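Local coordinates for protein carboxylesterase (EST-2) (Archaeoglobus fulgidus, PDB 5FRD) that probably hydrolyses carboxylic esters as a thermophilic alpha/beta-hydrolase esterase, and binds a coenzyme A molecule in the vicinity of its active site, at residues 24-29 with 42-47; 32-37 with 46-51. One frame throughout, in Å; residues are numbered along the deposited sequence.

Interaction 1. Residues 24-29 with 42-47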
ATOM      1  N   VAL A  24      -4.648 -12.437  -4.116  1.00 14.05           N
ATOM      2  CA  VAL A  24      -4.521 -11.175  -3.385  1.00 13.82           C
ATOM      3  C   VAL A  24      -3.061 -10.759  -3.501  1.00 11.99           C
ATOM      4  O   VAL A  24      -2.169 -11.589  -3.298  1.00 13.15           O
ATOM      5  CB  VAL A  24      -4.941 -11.294  -1.901  1.00 14.22           C
ATOM      6  CG1 VAL A  24      -4.928  -9.917  -1.231  1.00 14.10           C
ATOM      7  CG2 VAL A  24      -6.321 -11.888  -1.776  1.00 17.28           C
ATOM      8  N   PHE A  25      -2.841  -9.494  -3.856  1.00 11.13           N
ATOM      9  CA  PHE A  25      -1.524  -8.948  -4.109  1.00 11.33           C
ATOM     10  C   PHE A  25      -1.363  -7.628  -3.360  1.00 11.74           C
ATOM     11  O   PHE A  25      -2.114  -6.671  -3.629  1.00 12.56           O
ATOM     12  CB  PHE A  25      -1.328  -8.748  -5.628  1.00 12.50           C
ATOM     13  CG  PHE A  25       0.097  -8.456  -6.020  1.00 12.16           C
ATOM     14  CD1 PHE A  25       0.993  -9.487  -6.296  1.00 12.59           C
ATOM     15  CD2 PHE A  25       0.537  -7.160  -6.121  1.00 13.58           C
ATOM     16  CE1 PHE A  25       2.295  -9.195  -6.652  1.00 13.64           C
ATOM     17  CE2 PHE A  25       1.848  -6.891  -6.493  1.00 14.33           C
ATOM     18  CZ  PHE A  25       2.696  -7.924  -6.755  1.00 14.08           C
ATOM     19  N   TYR A  26      -0.400  -7.572  -2.424  1.00 10.55           N
ATOM     20  CA  TYR A  26      -0.259  -6.435  -1.535  1.00  9.94           C
ATOM     21  C   TYR A  26       0.936  -5.587  -1.905  1.00 10.87           C
ATOM     22  O   TYR A  26       2.015  -6.131  -2.168  1.00 12.02           O
ATOM     23  CB  TYR A  26      -0.049  -6.892  -0.081  1.00 10.28           C
ATOM     24  CG  TYR A  26      -1.041  -7.872   0.482  1.00 10.94           C
ATOM     25  CD1 TYR A  26      -0.874  -9.222   0.301  1.00 11.97           C
ATOM     26  CD2 TYR A  26      -2.128  -7.461   1.252  1.00 11.99           C
ATOM     27  CE1 TYR A  26      -1.734 -10.151   0.852  1.00 13.38           C
ATOM     28  CE2 TYR A  26      -3.021  -8.386   1.766  1.00 11.52           C
ATOM     29  CZ  TYR A  26      -2.831  -9.722   1.565  1.00 13.20           C
ATOM     30  OH  TYR A  26      -3.720 -10.643   2.110  1.00 14.62           O
ATOM     31  N   ILE A  27       0.770  -4.268  -1.819  1.00 10.55           N
ATOM     32  CA  ILE A  27       1.805  -3.298  -2.160  1.00 10.56           C
ATOM     33  C   ILE A  27       1.992  -2.323  -0.974  1.00 10.55           C
ATOM     34  O   ILE A  27       1.078  -1.567  -0.617  1.00 11.71           O
ATOM     35  CB  ILE A  27       1.480  -2.481  -3.432  1.00 11.88           C
ATOM     36  CG1 ILE A  27       1.011  -3.418  -4.549  1.00 12.84           C
ATOM     37  CG2 ILE A  27       2.723  -1.714  -3.843  1.00 13.34           C
ATOM     38  CD1 ILE A  27       0.612  -2.711  -5.817  1.00 14.43           C
ATOM     39  N   HIS A  28       3.183  -2.382  -0.394  1.00 10.59           N
ATOM     40  CA  HIS A  28       3.579  -1.609   0.785  1.00 10.87           C
ATOM     41  C   HIS A  28       3.779  -0.127   0.528  1.00 12.79           C
ATOM     42  O   HIS A  28       3.786   0.344  -0.611  1.00 12.98           O
ATOM     43  CB  HIS A  28       4.857  -2.190   1.393  1.00 11.84           C
ATOM     44  CG  HIS A  28       6.051  -2.087   0.508  1.00 11.07           C
ATOM     45  ND1 HIS A  28       6.768  -0.923   0.346  1.00 12.39           N
ATOM     46  CD2 HIS A  28       6.649  -3.011  -0.283  1.00 12.07           C
ATOM     47  CE1 HIS A  28       7.768  -1.142  -0.495  1.00 13.34           C
ATOM     48  NE2 HIS A  28       7.692  -2.388  -0.923  1.00 12.56           N
ATOM     49  N   SER A  29       4.007   0.611   1.620  1.00 12.77           N
ATOM     50  CA  SER A  29       4.193   2.046   1.625  1.00 14.44           C
ATOM     51  C   SER A  29       5.649   2.488   1.631  1.00 13.81           C
ATOM     52  O   SER A  29       6.580   1.673   1.585  1.00 13.01           O
ATOM     53  CB  SER A  29       3.413   2.615   2.838  1.00 15.03           C
ATOM     54  OG  SER A  29       3.852   2.013   4.010  1.00 18.60           O
ATOM     55  N   THR A  42      -0.486 -14.205   6.648  1.00 15.02           N
ATOM     56  CA  THR A  42      -0.679 -15.415   7.465  1.00 16.66           C
ATOM     57  C   THR A  42      -2.139 -15.800   7.615  1.00 20.14           C
ATOM     58  O   THR A  42      -2.441 -16.989   7.761  1.00 24.77           O
ATOM     59  CB  THR A  42      -0.007 -15.288   8.847  1.00 19.34           C
ATOM     60  OG1 THR A  42      -0.555 -14.149   9.525  1.00 20.84           O
ATOM     61  CG2 THR A  42       1.483 -15.197   8.746  1.00 18.59           C
ATOM     62  N   ALA A  43      -3.045 -14.837   7.562  1.00 15.31           N
ATOM     63  CA  ALA A  43      -4.464 -15.102   7.781  1.00 16.51           C
ATOM     64  C   ALA A  43      -5.272 -15.210   6.518  1.00 18.46           C
ATOM     65  O   ALA A  43      -6.109 -16.085   6.400  1.00 23.28           O
ATOM     66  CB  ALA A  43      -5.063 -14.029   8.696  1.00 18.85           C
ATOM     67  N   ILE A  44      -5.035 -14.312   5.577  1.00 17.12           N
ATOM     68  CA  ILE A  44      -5.793 -14.214   4.340  0.60 16.85           C
ATOM     69  C   ILE A  44      -5.071 -14.917   3.208  1.00 16.58           C
ATOM     70  O   ILE A  44      -5.719 -15.579   2.399  1.00 18.21           O
ATOM     71  CB  ILE A  44      -6.017 -12.746   3.989  0.60 19.37           C
ATOM     72  CG1 ILE A  44      -6.990 -12.190   5.051  0.60 27.65           C
ATOM     73  CG2 ILE A  44      -6.553 -12.567   2.581  0.60 19.92           C
ATOM     74  CD1 ILE A  44      -7.173 -10.714   4.998  0.60 26.47           C
ATOM     75  N   GLY A  45      -3.745 -14.806   3.180  1.00 14.52           N
ATOM     76  CA  GLY A  45      -2.961 -15.393   2.100  1.00 15.79           C
ATOM     77  C   GLY A  45      -2.620 -14.393   1.033  1.00 14.37           C
ATOM     78  O   GLY A  45      -2.858 -13.201   1.183  1.00 15.30           O
ATOM     79  N   GLY A  46      -2.062 -14.909  -0.054  1.00 13.00           N
ATOM     80  CA  GLY A  46      -1.661 -14.092  -1.186  1.00 14.00           C
ATOM     81  C   GLY A  46      -0.168 -13.821  -1.224  1.00 12.12           C
ATOM     82  O   GLY A  46       0.627 -14.476  -0.551  1.00 13.20           O
ATOM     83  N   TYR A  47       0.205 -12.810  -1.998  1.00 11.35           N
ATOM     84  CA  TYR A  47       1.586 -12.395  -2.209  1.00 11.81           C
ATOM     85  C   TYR A  47       1.773 -10.921  -1.928  1.00 11.20           C
ATOM     86  O   TYR A  47       0.952 -10.109  -2.374  1.00 11.87           O
ATOM     87  CB  TYR A  47       1.978 -12.605  -3.683  1.00 12.03           C
ATOM     88  CG  TYR A  47       2.272 -14.001  -4.128  1.00 11.82           C
ATOM     89  CD1 TYR A  47       1.238 -14.863  -4.413  1.00 14.56           C
ATOM     90  CD2 TYR A  47       3.569 -14.449  -4.276  1.00 14.32           C
ATOM     91  CE1 TYR A  47       1.507 -16.183  -4.880  1.00 15.51           C
ATOM     92  CE2 TYR A  47       3.843 -15.736  -4.751  1.00 15.96           C
ATOM     93  CZ  TYR A  47       2.812 -16.565  -5.019  1.00 14.42           C
ATOM     94  OH  TYR A  47       3.066 -17.851  -5.512  1.00 21.18           O
TER
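The Tyr26 ring meets Gly45 O at its edge, in the ring plane, while CG1 of Val24 lies over one face, 3.5 Å above the plane and offset toward the rim. The Trp37 ring also meets this ring, their planes at about 35°. CG of Tyr26 is anti to the carbonyl carbon (chi1 -52°), beside the backbone N; at the far end of the ring, Tyr26 OH donates to Gly45 O, just after the helix, at 2.9 Å. The C=O...donor angle of 166° places the hydroxyl almost straight ahead of that carbonyl. A phenylalanine here would probably leave Gly45 O without this donor and the turn after the helix less firmly held.

Two backbone bonds set the register: Tyr47 N to Val24 O, 3.0 Å, and Tyr26 N to Tyr47 O, 2.9 Å. Phe25 sits between them, its CA making a CH...O contact of 3.2 Å to Tyr47 O, and its ring atom CD1 packs on Tyr47 CB. Gly46 has positive phi, and a CB there would clash with Val24 O. The parallel bridge Phe25 with Tyr47 belongs to the pairing of strands 24-27 and 47-49, which a beta-alpha-beta crossover through helix 38-43 connects in the alpha/beta-hydrolase sheet.

Interaction 2. Residues 32-37 with 46-51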
ATOM      1  N   SER A  32       9.058   1.080   3.570  1.00 13.07           N
ATOM      2  CA  SER A  32       8.610  -0.190   4.123  0.65 13.37           C
ATOM      3  C   SER A  32       8.965  -1.336   3.186  1.00 13.60           C
ATOM      4  O   SER A  32       9.804  -1.163   2.313  1.00 15.86           O
ATOM      5  CB  SER A  32       7.110  -0.107   4.358  0.65 13.91           C
ATOM      6  OG  SER A  32       6.709  -1.187   5.181  0.65 17.16           O
ATOM      7  N   ASP A  33       8.367  -2.493   3.383  1.00 12.62           N
ATOM      8  CA  ASP A  33       8.611  -3.658   2.554  0.60 12.55           C
ATOM      9  C   ASP A  33       7.474  -4.656   2.750  1.00 11.73           C
ATOM     10  O   ASP A  33       6.496  -4.350   3.439  1.00 12.40           O
ATOM     11  CB  ASP A  33      10.002  -4.222   2.851  0.60 11.45           C
ATOM     12  CG  ASP A  33      10.176  -4.661   4.237  0.60 14.70           C
ATOM     13  OD1 ASP A  33       9.239  -5.210   4.853  0.60 15.26           O
ATOM     14  OD2 ASP A  33      11.310  -4.409   4.726  0.60 17.00           O
ATOM     15  N   ALA A  34       7.571  -5.838   2.138  1.00 12.00           N
ATOM     16  CA  ALA A  34       6.537  -6.828   2.218  1.00 11.84           C
ATOM     17  C   ALA A  34       6.133  -7.232   3.622  1.00 11.66           C
ATOM     18  O   ALA A  34       5.006  -7.647   3.829  1.00 12.51           O
ATOM     19  CB  ALA A  34       6.939  -8.052   1.429  1.00 12.67           C
ATOM     20  N   THR A  35       7.064  -7.115   4.573  1.00 12.55           N
ATOM     21  CA  THR A  35       6.786  -7.500   5.939  1.00 12.85           C
ATOM     22  C   THR A  35       5.697  -6.657   6.571  1.00 11.95           C
ATOM     23  O   THR A  35       5.076  -7.072   7.557  1.00 13.82           O
ATOM     24  CB  THR A  35       8.005  -7.504   6.846  1.00 14.75           C
ATOM     25  OG1 THR A  35       8.497  -6.188   7.025  1.00 17.27           O
ATOM     26  CG2 THR A  35       9.093  -8.404   6.328  1.00 17.23           C
ATOM     27  N   GLN A  36       5.361  -5.499   5.989  1.00 12.60           N
ATOM     28  CA  GLN A  36       4.220  -4.717   6.433  0.50 11.23           C
ATOM     29  C   GLN A  36       2.934  -5.506   6.492  1.00 12.64           C
ATOM     30  O   GLN A  36       2.012  -5.184   7.252  1.00 13.77           O
ATOM     31  CB  GLN A  36       4.010  -3.603   5.406  0.50 11.64           C
ATOM     32  CG  GLN A  36       3.070  -2.537   5.864  0.50 13.45           C
ATOM     33  CD  GLN A  36       2.906  -1.558   4.802  0.50 15.21           C
ATOM     34  OE1 GLN A  36       3.863  -0.965   4.295  0.50 14.47           O
ATOM     35  NE2 GLN A  36       1.685  -1.394   4.441  0.50 22.16           N
ATOM     36  N   TRP A  37       2.850  -6.530   5.628  1.00 11.36           N
ATOM     37  CA  TRP A  37       1.646  -7.284   5.440  1.00 11.81           C
ATOM     38  C   TRP A  37       1.641  -8.649   6.106  1.00 11.64           C
ATOM     39  O   TRP A  37       0.725  -9.452   5.848  1.00 11.40           O
ATOM     40  CB  TRP A  37       1.394  -7.483   3.951  1.00 11.77           C
ATOM     41  CG  TRP A  37       1.273  -6.182   3.199  1.00 11.26           C
ATOM     42  CD1 TRP A  37       2.190  -5.640   2.354  1.00 11.24           C
ATOM     43  CD2 TRP A  37       0.178  -5.276   3.225  1.00 10.62           C
ATOM     44  NE1 TRP A  37       1.728  -4.489   1.829  1.00 11.99           N
ATOM     45  CE2 TRP A  37       0.481  -4.230   2.336  1.00 10.91           C
ATOM     46  CE3 TRP A  37      -1.065  -5.262   3.894  1.00 11.35           C
ATOM     47  CZ2 TRP A  37      -0.383  -3.180   2.110  1.00 11.47           C
ATOM     48  CZ3 TRP A  37      -1.939  -4.248   3.635  1.00 12.62           C
ATOM     49  CH2 TRP A  37      -1.595  -3.215   2.758  1.00 12.82           C
ATOM     50  N   GLY A  46      -2.062 -14.909  -0.054  1.00 13.00           N
ATOM     51  CA  GLY A  46      -1.661 -14.092  -1.186  1.00 14.00           C
ATOM     52  C   GLY A  46      -0.168 -13.821  -1.224  1.00 12.12           C
ATOM     53  O   GLY A  46       0.627 -14.476  -0.551  1.00 13.20           O
ATOM     54  N   TYR A  47       0.205 -12.810  -1.998  1.00 11.35           N
ATOM     55  CA  TYR A  47       1.586 -12.395  -2.209  1.00 11.81           C
ATOM     56  C   TYR A  47       1.773 -10.921  -1.928  1.00 11.20           C
ATOM     57  O   TYR A  47       0.952 -10.109  -2.374  1.00 11.87           O
ATOM     58  CB  TYR A  47       1.978 -12.605  -3.683  1.00 12.03           C
ATOM     59  CG  TYR A  47       2.272 -14.001  -4.128  1.00 11.82           C
ATOM     60  CD1 TYR A  47       1.238 -14.863  -4.413  1.00 14.56           C
ATOM     61  CD2 TYR A  47       3.569 -14.449  -4.276  1.00 14.32           C
ATOM     62  CE1 TYR A  47       1.507 -16.183  -4.880  1.00 15.51           C
ATOM     63  CE2 TYR A  47       3.843 -15.736  -4.751  1.00 15.96           C
ATOM     64  CZ  TYR A  47       2.812 -16.565  -5.019  1.00 14.42           C
ATOM     65  OH  TYR A  47       3.066 -17.851  -5.512  1.00 21.18           O
ATOM     66  N   ALA A  48       2.857 -10.572  -1.243  1.00 10.34           N
ATOM     67  CA  ALA A  48       3.229  -9.183  -0.992  1.00 10.70           C
ATOM     68  C   ALA A  48       4.574  -8.891  -1.618  1.00 11.45           C
ATOM     69  O   ALA A  48       5.548  -9.583  -1.340  1.00 12.21           O
ATOM     70  CB  ALA A  48       3.280  -8.883   0.505  1.00 11.72           C
ATOM     71  N   ILE A  49       4.615  -7.878  -2.469  1.00 11.44           N
ATOM     72  CA  ILE A  49       5.858  -7.520  -3.136  1.00 11.59           C
ATOM     73  C   ILE A  49       6.818  -6.752  -2.240  1.00 13.08           C
ATOM     74  O   ILE A  49       6.390  -5.928  -1.434  1.00 12.51           O
ATOM     75  CB  ILE A  49       5.541  -6.732  -4.409  1.00 11.82           C
ATOM     76  CG1 ILE A  49       6.774  -6.587  -5.307  1.00 14.70           C
ATOM     77  CG2 ILE A  49       4.927  -5.376  -4.104  1.00 14.14           C
ATOM     78  CD1 ILE A  49       6.479  -5.972  -6.680  1.00 14.04           C
ATOM     79  N   ASP A  50       8.124  -6.975  -2.381  1.00 11.58           N
ATOM     80  CA  ASP A  50       9.124  -5.974  -1.981  1.00 13.34           C
ATOM     81  C   ASP A  50       9.387  -5.113  -3.216  1.00 13.12           C
ATOM     82  O   ASP A  50       9.953  -5.625  -4.192  1.00 12.87           O
ATOM     83  CB  ASP A  50      10.468  -6.625  -1.579  1.00 12.42           C
ATOM     84  CG  ASP A  50      10.499  -7.245  -0.210  1.00 14.90           C
ATOM     85  OD1 ASP A  50       9.777  -6.802   0.703  1.00 15.39           O
ATOM     86  OD2 ASP A  50      11.400  -8.128  -0.000  1.00 15.51           O
ATOM     87  N   LEU A  51       8.913  -3.881  -3.280  1.00 12.04           N
ATOM     88  CA  LEU A  51       9.237  -3.065  -4.444  1.00 12.79           C
ATOM     89  C   LEU A  51      10.744  -2.961  -4.589  1.00 13.24           C
ATOM     90  O   LEU A  51      11.475  -2.975  -3.592  1.00 13.63           O
ATOM     91  CB  LEU A  51       8.624  -1.662  -4.324  1.00 12.83           C
ATOM     92  CG  LEU A  51       7.109  -1.553  -4.433  1.00 14.31           C
ATOM     93  CD1 LEU A  51       6.643  -0.166  -4.048  1.00 15.64           C
ATOM     94  CD2 LEU A  51       6.587  -1.950  -5.801  1.00 16.07           C
TER
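Asp50 reaches across to Ala34 through one carboxylate oxygen. Its CB is still 4.9 Å from Ala34 CB; CG, anti to the carbonyl carbon (chi1 -78°), comes to 4.0 Å from Ala34 CB. At the tip the two oxygens have different partners. OD1 accepts from Ala34 N at 2.8 Å, with an N-H...O angle of 167° and the donor nearly in line with the C-O bond; the same oxygen also touches Ala34 CB and, at 3.4 Å, Asp33 CB. OD2 forms a salt bridge with Arg4 and accepts from the backbone N of Gln56, so both oxygens of this buried carboxylate are bonded.

The grip falls on the first residue of a short 3-10 turn, 34-36, in the loop that leads from strand 24-27 of the alpha/beta-hydrolase sheet into helix 38-43, with Trp37 at the N-cap position. In the conformer given, Asp33 shapes the same turn from within: its OD1 accepts from Thr35 N at 2.9 Å, an Asx turn. The side chains of Asp33 and Asp50 lie side by side, pointing the same way, with carboxylate planes 61° apart and OD1 atoms 4.5 Å from each other. With Asp33 so placed, the like charges would probably raise the proton affinity of one or both, an effect that Arg4 is likely to offset on Asp50 and a long, weak ion pair to Arg161 may ease on Asp33.

Further back along strand 47-49, Ala48 CB touches two side chains of the loop, Ala34 CB at 3.9 Å and, obliquely, CD1 of the Trp37 indole. Ala34 CB also rests against the carbonyl oxygens of Ala48 and Ile49.

Overall arrangement
The centres of interactions 1 and 2 lie about 7 Å apart, on the same side of the chain's centre, and the two share Gly46 and Tyr47. Along the chain come strand 24-27, the loop 32-37, helix 38-43 and strand 47-49. Interaction 1 joins the two strands, neighbours in the eight-stranded mixed sheet; interaction 2 sets the connecting loop against the second strand. They touch directly through probable hydrogen bonds, His28 NE2 with Leu51 N and Ser29 OG with Gln36 OE1, each 3.0 Å long. One crossover is thus fixed at its strands and its loop, next to strand 83-88, which leads to a probable nucleophile elbow at Ser89.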